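Local coordinates for putative dehydrogenase (Pseudarthrobacter phenanthrenivorans, PDB 6A3F), which catalyses the NAD(+)-dependent oxidation of levoglucosan to 3-dehydrolevoglucosan, working as a homotetramer of the Gfo/Idh/MocA family, at residues 150-156 with 358-362; 310-314 with 352-356. One frame throughout, in Å; residues are numbered along the deposited sequence.

How the contacts relate
Coming from the N terminus, the chain runs through the parallel Rossmann sheet as far as strand 147-149 and enters the loop 150-156, which leads into helix 157-167. It then builds the mixed sheet, and contact 1 closes this long loop when helix 355-371 brings 358-362 back to it. Contact 2 is nested inside: the turn 310-314 between strands 304-309 and 315-320 meets 352-356, the run into that same helix. The helix and its lead-in thus tie the loop after the last Rossmann strand to the hairpin of the mixed sheet. Between the two contacts Tyr-153 meets Tyr-310 edge-to-face, and Asn-152 packs on Tyr-355.

Contact 1: 150-156 with 358-362; sequences AFNYRRT and TKIIE
Arg-155 and Thr-358 bring the backbones closest, 5.4 Å between their CA atoms, where a 3-10 turn at 152-154 leans on helix 355-371. The one hydrogen bond across the contact runs from Asn-152 ND2 to Thr-358 OG1 (2.8 Å), nearly straight at 167° and lying in the plane of the amide. Asn-152 CG sits between its own backbone N and carbonyl carbon (chi1 63°), which turns the amide to the helix while ND2 hangs over the centre of one face of the Tyr-153 ring. Thr-358 OG1 is also bonded to Tyr-355 O, one turn back. This loop follows the last strand of the Rossmann sheet, and it serves both ligands: Ala-150 and Asn-152 bind NADH, Tyr-153 binds levoglucosan. Glu-362, fully extended, reaches alongside the start of the loop, with OE2 3.2 Å from Ala-150 CA. Its other oxygen, OE1, takes Lys-359 NZ at 2.6 Å on the syn lone pair, a salt bridge within one helical turn. The lysine chain is bent at chi2 and chi3, which brings NZ back to the glutamate and lays its CD 3.9 Å from Asn-152 CB. Arg-155, extended from CG to NE, passes over Ile-361 and Glu-362, its CD 3.4 Å from Glu-362 CA and its CB and CG over Ile-361 CG2. Its NE is paired in a salt bridge with Asp-365, further along the same helix, and NH1 with the carbonyl O of Ser-377. Ile-361 CD1 comes up to the Arg-155 carbonyl, 3.3 Å from its O.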
ATOM      1  N   ALA B 150     -16.434  22.981 -13.600  1.00 22.44           N
ATOM      2  CA  ALA B 150     -15.927  21.594 -13.868  1.00 22.10           C
ATOM      3  C   ALA B 150     -14.996  21.117 -12.747  1.00 21.42           C
ATOM      4  O   ALA B 150     -13.807  20.819 -13.047  1.00 21.30           O
ATOM      5  CB  ALA B 150     -15.192  21.568 -15.192  1.00 24.47           C
ATOM      6  N   PHE B 151     -15.484  21.091 -11.504  1.00 20.29           N
ATOM      7  CA  PHE B 151     -14.758  20.404 -10.412  1.00 21.66           C
ATOM      8  C   PHE B 151     -15.106  18.892 -10.513  1.00 21.82           C
ATOM      9  O   PHE B 151     -15.839  18.291  -9.698  1.00 23.51           O
ATOM     10  CB  PHE B 151     -15.078  21.031  -9.049  1.00 21.67           C
ATOM     11  CG  PHE B 151     -14.519  22.410  -8.833  1.00 21.64           C
ATOM     12  CD1 PHE B 151     -13.166  22.664  -9.015  1.00 23.30           C
ATOM     13  CD2 PHE B 151     -15.359  23.467  -8.496  1.00 23.28           C
ATOM     14  CE1 PHE B 151     -12.647  23.933  -8.816  1.00 22.62           C
ATOM     15  CE2 PHE B 151     -14.839  24.741  -8.306  1.00 23.74           C
ATOM     16  CZ  PHE B 151     -13.493  24.972  -8.493  1.00 25.51           C
ATOM     17  N   ASN B 152     -14.601  18.285 -11.568  1.00 19.99           N
ATOM     18  CA  ASN B 152     -15.014  16.966 -12.004  1.00 21.03           C
ATOM     19  C   ASN B 152     -14.595  15.893 -10.975  1.00 21.65           C
ATOM     20  O   ASN B 152     -15.243  14.819 -10.908  1.00 21.79           O
ATOM     21  CB  ASN B 152     -14.465  16.657 -13.385  1.00 21.07           C
ATOM     22  CG  ASN B 152     -12.962  16.620 -13.382  1.00 22.34           C
ATOM     23  OD1 ASN B 152     -12.360  17.674 -13.189  1.00 23.85           O
ATOM     24  ND2 ASN B 152     -12.377  15.418 -13.479  1.00 21.91           N
ATOM     25  N   TYR B 153     -13.537  16.152 -10.192  1.00 20.06           N
ATOM     26  CA  TYR B 153     -13.001  15.142  -9.324  1.00 21.12           C
ATOM     27  C   TYR B 153     -13.956  14.843  -8.176  1.00 20.12           C
ATOM     28  O   TYR B 153     -13.884  13.744  -7.616  1.00 20.25           O
ATOM     29  CB  TYR B 153     -11.629  15.509  -8.773  1.00 21.02           C
ATOM     30  CG  TYR B 153     -10.528  15.510  -9.794  1.00 20.41           C
ATOM     31  CD1 TYR B 153     -10.135  14.344 -10.431  1.00 20.38           C
ATOM     32  CD2 TYR B 153      -9.921  16.711 -10.164  1.00 21.55           C
ATOM     33  CE1 TYR B 153      -9.114  14.356 -11.359  1.00 20.35           C
ATOM     34  CE2 TYR B 153      -8.911  16.735 -11.112  1.00 21.29           C
ATOM     35  CZ  TYR B 153      -8.480  15.544 -11.679  1.00 22.09           C
ATOM     36  OH  TYR B 153      -7.463  15.524 -12.601  1.00 20.23           O
ATOM     37  N   ARG B 154     -14.897  15.731  -7.860  1.00 22.94           N
ATOM     38  CA  ARG B 154     -15.848  15.372  -6.801  1.00 22.73           C
ATOM     39  C   ARG B 154     -16.833  14.286  -7.274  1.00 20.44           C
ATOM     40  O   ARG B 154     -17.529  13.726  -6.411  1.00 22.11           O
ATOM     41  CB  ARG B 154     -16.558  16.615  -6.263  1.00 22.68           C
ATOM     42  CG  ARG B 154     -17.658  17.145  -7.167  1.00 23.45           C
ATOM     43  CD  ARG B 154     -18.892  17.707  -6.465  1.00 22.61           C
ATOM     44  NE  ARG B 154     -18.670  19.010  -5.826  1.00 21.86           N
ATOM     45  CZ  ARG B 154     -19.644  19.784  -5.332  1.00 21.96           C
ATOM     46  NH1 ARG B 154     -20.900  19.387  -5.413  1.00 26.16           N
ATOM     47  NH2 ARG B 154     -19.362  20.924  -4.726  1.00 23.32           N
ATOM     48  N   ARG B 155     -16.911  13.992  -8.577  1.00 21.13           N
ATOM     49  CA  ARG B 155     -17.762  12.979  -9.110  1.00 21.00           C
ATOM     50  C   ARG B 155     -16.964  11.674  -9.336  1.00 20.50           C
ATOM     51  O   ARG B 155     -17.456  10.766  -9.989  1.00 21.72           O
ATOM     52  CB  ARG B 155     -18.476  13.464 -10.381  1.00 20.24           C
ATOM     53  CG  ARG B 155     -19.698  14.324 -10.050  1.00 21.10           C
ATOM     54  CD  ARG B 155     -20.348  15.021 -11.217  1.00 22.79           C
ATOM     55  NE  ARG B 155     -21.694  15.452 -10.845  1.00 23.22           N
ATOM     56  CZ  ARG B 155     -22.021  16.556 -10.180  1.00 22.68           C
ATOM     57  NH1 ARG B 155     -21.102  17.426  -9.793  1.00 22.62           N
ATOM     58  NH2 ARG B 155     -23.308  16.783  -9.921  1.00 24.28           N
ATOM     59  N   THR B 156     -15.738  11.565  -8.823  1.00 20.23           N
ATOM     60  CA  THR B 156     -15.126  10.259  -8.626  1.00 19.81           C
ATOM     61  C   THR B 156     -16.048   9.449  -7.695  1.00 17.49           C
ATOM     62  O   THR B 156     -16.386   9.930  -6.616  1.00 17.51           O
ATOM     63  CB  THR B 156     -13.731  10.348  -7.998  1.00 19.00           C
ATOM     64  OG1 THR B 156     -12.850  11.259  -8.679  1.00 20.33           O
ATOM     65  CG2 THR B 156     -13.042   8.999  -7.916  1.00 19.58           C
ATOM     66  N   THR B 358     -15.262  10.436 -14.689  1.00 20.03           N
ATOM     67  CA  THR B 358     -15.653  11.609 -13.906  1.00 21.99           C
ATOM     68  C   THR B 358     -16.348  12.624 -14.820  1.00 22.36           C
ATOM     69  O   THR B 358     -17.367  13.221 -14.466  1.00 22.66           O
ATOM     70  CB  THR B 358     -14.477  12.247 -13.161  1.00 22.53           C
ATOM     71  OG1 THR B 358     -13.597  12.960 -14.047  1.00 19.73           O
ATOM     72  CG2 THR B 358     -13.736  11.207 -12.353  1.00 22.38           C
ATOM     73  N   LYS B 359     -15.821  12.772 -16.016  1.00 22.81           N
ATOM     74  CA  LYS B 359     -16.443  13.708 -16.995  1.00 22.49           C
ATOM     75  C   LYS B 359     -17.792  13.174 -17.505  1.00 21.39           C
ATOM     76  O   LYS B 359     -18.714  13.973 -17.791  1.00 20.58           O
ATOM     77  CB  LYS B 359     -15.494  13.973 -18.166  1.00 24.29           C
ATOM     78  CG  LYS B 359     -14.167  14.631 -17.818  1.00 27.42           C
ATOM     79  CD  LYS B 359     -14.307  16.025 -17.190  1.00 27.64           C
ATOM     80  CE  LYS B 359     -14.738  17.097 -18.184  1.00 29.54           C
ATOM     81  NZ  LYS B 359     -15.024  18.353 -17.459  1.00 28.25           N
ATOM     82  N   ILE B 360     -17.914  11.852 -17.644  1.00 21.02           N
ATOM     83  CA  ILE B 360     -19.163  11.222 -18.072  1.00 20.56           C
ATOM     84  C   ILE B 360     -20.260  11.420 -17.006  1.00 23.27           C
ATOM     85  O   ILE B 360     -21.436  11.754 -17.342  1.00 23.11           O
ATOM     86  CB  ILE B 360     -18.943   9.738 -18.467  1.00 19.78           C
ATOM     87  CG1 ILE B 360     -18.117   9.603 -19.748  1.00 20.60           C
ATOM     88  CG2 ILE B 360     -20.274   9.040 -18.648  1.00 24.02           C
ATOM     89  CD1 ILE B 360     -17.569   8.239 -19.978  1.00 20.19           C
ATOM     90  N   ILE B 361     -19.898  11.272 -15.752  1.00 22.03           N
ATOM     91  CA  ILE B 361     -20.819  11.432 -14.639  1.00 20.35           C
ATOM     92  C   ILE B 361     -21.223  12.900 -14.536  1.00 21.00           C
ATOM     93  O   ILE B 361     -22.400  13.231 -14.368  1.00 23.24           O
ATOM     94  CB  ILE B 361     -20.195  10.935 -13.332  1.00 21.71           C
ATOM     95  CG1 ILE B 361     -19.961   9.432 -13.370  1.00 21.11           C
ATOM     96  CG2 ILE B 361     -21.051  11.288 -12.132  1.00 24.74           C
ATOM     97  CD1 ILE B 361     -19.062   8.962 -12.277  1.00 21.15           C
ATOM     98  N   GLU B 362     -20.230  13.781 -14.636  1.00 20.47           N
ATOM     99  CA  GLU B 362     -20.455  15.232 -14.653  1.00 20.49           C
ATOM    100  C   GLU B 362     -21.491  15.599 -15.728  1.00 22.61           C
ATOM    101  O   GLU B 362     -22.494  16.284 -15.429  1.00 24.45           O
ATOM    102  CB  GLU B 362     -19.098  15.921 -14.846  1.00 20.75           C
ATOM    103  CG  GLU B 362     -19.138  17.442 -14.807  1.00 21.00           C
ATOM    104  CD  GLU B 362     -17.758  18.026 -15.062  1.00 21.76           C
ATOM    105  OE1 GLU B 362     -17.188  17.716 -16.147  1.00 24.86           O
ATOM    106  OE2 GLU B 362     -17.256  18.745 -14.153  1.00 24.62           O
TER

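Contact 2: 310-314 with 352-356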
ATOM      1  N   TYR B 310      -6.600  10.008  -5.174  1.00 16.01           N
ATOM      2  CA  TYR B 310      -7.008   9.951  -6.562  1.00 15.60           C
ATOM      3  C   TYR B 310      -6.018   9.136  -7.429  1.00 16.51           C
ATOM      4  O   TYR B 310      -6.412   8.587  -8.453  1.00 16.30           O
ATOM      5  CB  TYR B 310      -7.209  11.343  -7.188  1.00 16.10           C
ATOM      6  CG  TYR B 310      -7.739  11.236  -8.586  1.00 16.59           C
ATOM      7  CD1 TYR B 310      -9.098  11.131  -8.824  1.00 16.12           C
ATOM      8  CD2 TYR B 310      -6.887  11.204  -9.678  1.00 16.73           C
ATOM      9  CE1 TYR B 310      -9.600  10.962 -10.102  1.00 16.70           C
ATOM     10  CE2 TYR B 310      -7.358  10.953 -10.952  1.00 16.77           C
ATOM     11  CZ  TYR B 310      -8.722  10.875 -11.169  1.00 18.03           C
ATOM     12  OH  TYR B 310      -9.194  10.706 -12.418  1.00 17.85           O
ATOM     13  N   GLU B 311      -4.752   9.039  -7.073  1.00 16.27           N
ATOM     14  CA  GLU B 311      -3.846   8.171  -7.861  1.00 17.36           C
ATOM     15  C   GLU B 311      -4.309   6.697  -7.797  1.00 20.31           C
ATOM     16  O   GLU B 311      -3.899   5.871  -8.667  1.00 18.59           O
ATOM     17  CB  GLU B 311      -2.408   8.295  -7.390  1.00 17.10           C
ATOM     18  CG  GLU B 311      -1.854   9.701  -7.642  1.00 16.88           C
ATOM     19  CD  GLU B 311      -0.346   9.893  -7.504  1.00 16.34           C
ATOM     20  OE1 GLU B 311       0.256   9.191  -6.685  1.00 18.85           O
ATOM     21  OE2 GLU B 311       0.234  10.741  -8.280  1.00 17.86           O
ATOM     22  N   ARG B 312      -5.095   6.369  -6.757  1.00 17.52           N
ATOM     23  CA  ARG B 312      -5.776   5.074  -6.602  1.00 17.44           C
ATOM     24  C   ARG B 312      -7.300   5.309  -6.469  1.00 17.32           C
ATOM     25  O   ARG B 312      -7.959   4.930  -5.456  1.00 19.13           O
ATOM     26  CB  ARG B 312      -5.193   4.377  -5.386  1.00 17.87           C
ATOM     27  CG  ARG B 312      -3.782   3.841  -5.558  1.00 20.52           C
ATOM     28  CD  ARG B 312      -3.209   3.317  -4.263  1.00 22.44           C
ATOM     29  NE  ARG B 312      -1.858   2.827  -4.551  1.00 24.52           N
ATOM     30  CZ  ARG B 312      -1.012   2.424  -3.620  1.00 33.34           C
ATOM     31  NH1 ARG B 312      -1.295   2.680  -2.349  1.00 34.57           N
ATOM     32  NH2 ARG B 312       0.115   1.799  -3.936  1.00 28.90           N
ATOM     33  N   ARG B 313      -7.855   5.923  -7.484  1.00 15.96           N
ATOM     34  CA  ARG B 313      -9.202   6.523  -7.375  1.00 17.18           C
ATOM     35  C   ARG B 313     -10.330   5.482  -7.212  1.00 17.08           C
ATOM     36  O   ARG B 313     -11.403   5.869  -6.749  1.00 17.67           O
ATOM     37  CB  ARG B 313      -9.542   7.378  -8.600  1.00 15.89           C
ATOM     38  CG  ARG B 313      -9.765   6.627  -9.899  1.00 17.47           C
ATOM     39  CD  ARG B 313      -9.458   7.467 -11.110  1.00 18.71           C
ATOM     40  NE  ARG B 313      -8.028   7.706 -11.145  1.00 18.06           N
ATOM     41  CZ  ARG B 313      -7.134   6.749 -11.401  1.00 18.91           C
ATOM     42  NH1 ARG B 313      -7.498   5.685 -12.109  1.00 19.60           N
ATOM     43  NH2 ARG B 313      -5.868   6.925 -11.022  1.00 20.54           N
ATOM     44  N   ASP B 314     -10.091   4.233  -7.569  1.00 17.81           N
ATOM     45  CA  ASP B 314     -11.083   3.190  -7.369  1.00 17.81           C
ATOM     46  C   ASP B 314     -11.368   2.861  -5.913  1.00 18.47           C
ATOM     47  O   ASP B 314     -12.380   2.182  -5.628  1.00 19.19           O
ATOM     48  CB  ASP B 314     -10.680   1.888  -8.069  1.00 18.37           C
ATOM     49  CG  ASP B 314     -10.630   2.026  -9.597  1.00 18.34           C
ATOM     50  OD1 ASP B 314     -11.698   2.002 -10.223  1.00 18.73           O
ATOM     51  OD2 ASP B 314      -9.492   2.127 -10.147  1.00 21.86           O
ATOM     52  N   GLY B 352     -12.352  -0.615 -13.433  1.00 21.55           N
ATOM     53  CA  GLY B 352     -11.365   0.488 -13.545  1.00 20.29           C
ATOM     54  C   GLY B 352     -12.039   1.792 -13.913  1.00 18.17           C
ATOM     55  O   GLY B 352     -12.644   1.885 -14.994  1.00 20.71           O
ATOM     56  N   ILE B 353     -11.976   2.739 -12.988  1.00 18.54           N
ATOM     57  CA  ILE B 353     -12.393   4.136 -13.180  1.00 18.88           C
ATOM     58  C   ILE B 353     -11.134   4.938 -13.571  1.00 18.93           C
ATOM     59  O   ILE B 353     -10.152   4.892 -12.878  1.00 21.51           O
ATOM     60  CB  ILE B 353     -13.010   4.683 -11.881  1.00 19.40           C
ATOM     61  CG1 ILE B 353     -14.247   3.897 -11.411  1.00 19.68           C
ATOM     62  CG2 ILE B 353     -13.286   6.172 -11.995  1.00 21.33           C
ATOM     63  CD1 ILE B 353     -15.404   3.911 -12.381  1.00 20.03           C
ATOM     64  N   GLY B 354     -11.208   5.660 -14.681  1.00 20.48           N
ATOM     65  CA  GLY B 354     -10.240   6.691 -15.056  1.00 21.23           C
ATOM     66  C   GLY B 354     -10.861   8.089 -15.086  1.00 22.39           C
ATOM     67  O   GLY B 354     -11.973   8.373 -14.582  1.00 20.42           O
ATOM     68  N   TYR B 355     -10.113   9.011 -15.657  1.00 19.98           N
ATOM     69  CA  TYR B 355     -10.501  10.403 -15.662  1.00 18.70           C
ATOM     70  C   TYR B 355     -11.823  10.581 -16.415  1.00 19.58           C
ATOM     71  O   TYR B 355     -12.618  11.392 -16.044  1.00 20.27           O
ATOM     72  CB  TYR B 355      -9.422  11.227 -16.369  1.00 19.08           C
ATOM     73  CG  TYR B 355      -9.656  12.723 -16.382  1.00 20.41           C
ATOM     74  CD1 TYR B 355      -9.297  13.515 -15.297  1.00 19.65           C
ATOM     75  CD2 TYR B 355     -10.264  13.338 -17.465  1.00 23.35           C
ATOM     76  CE1 TYR B 355      -9.575  14.871 -15.294  1.00 21.00           C
ATOM     77  CE2 TYR B 355     -10.522  14.701 -17.481  1.00 24.25           C
ATOM     78  CZ  TYR B 355     -10.161  15.478 -16.398  1.00 22.55           C
ATOM     79  OH  TYR B 355     -10.363  16.835 -16.461  1.00 24.75           O
ATOM     80  N   GLY B 356     -11.975   9.850 -17.506  1.00 18.62           N
ATOM     81  CA  GLY B 356     -13.106   9.981 -18.392  1.00 21.01           C
ATOM     82  C   GLY B 356     -14.422   9.759 -17.672  1.00 20.85           C
ATOM     83  O   GLY B 356     -15.386  10.507 -17.910  1.00 20.81           O
TER
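Asp-314 and Arg-313 grip the N-H and the C=O of Ile-353, one each, fastening the turn of the beta hairpin 304-309/315-320 in the mixed sheet of the substrate-binding domain to the lead-in of helix 355-371. Two hydrogen bonds do the work. Ile-353 N gives its hydrogen to Asp-314 OD1 (2.9 Å, 156°), entering on the syn side of the carboxylate. Arg-313 NH1 donates to Ile-353 O (2.9 Å), the oxygen lying at the guanidinium edge, close to its plane, and the donor in the carbonyl plane. With CG between its backbone N and carbonyl carbon (chi1 69°) and a bend at chi3, Arg-313 folds over Tyr-310, its NE 3.2 Å above the ring plane, offset toward the rim.

Salt bridges cross to the second subunit: Arg-313 pairs with Asp-314 of the second subunit, and Asp-314 in turn with that subunit's Arg-313. This reciprocal exchange would be expected to hold both groups in their ionised forms, and it places the contact at the subunit interface.

Van der Waals contact is slighter. Ile-353 CG2 touches the CG and CD of Arg-313, while its CG1 lies against Asp-314 OD1. Tyr-355, an NADH-binding residue, is reached by the far end of Tyr-310, whose hydroxyl is bonded to Leu-351 O of the second subunit; that OH stops 3.5 Å from Tyr-355 CA.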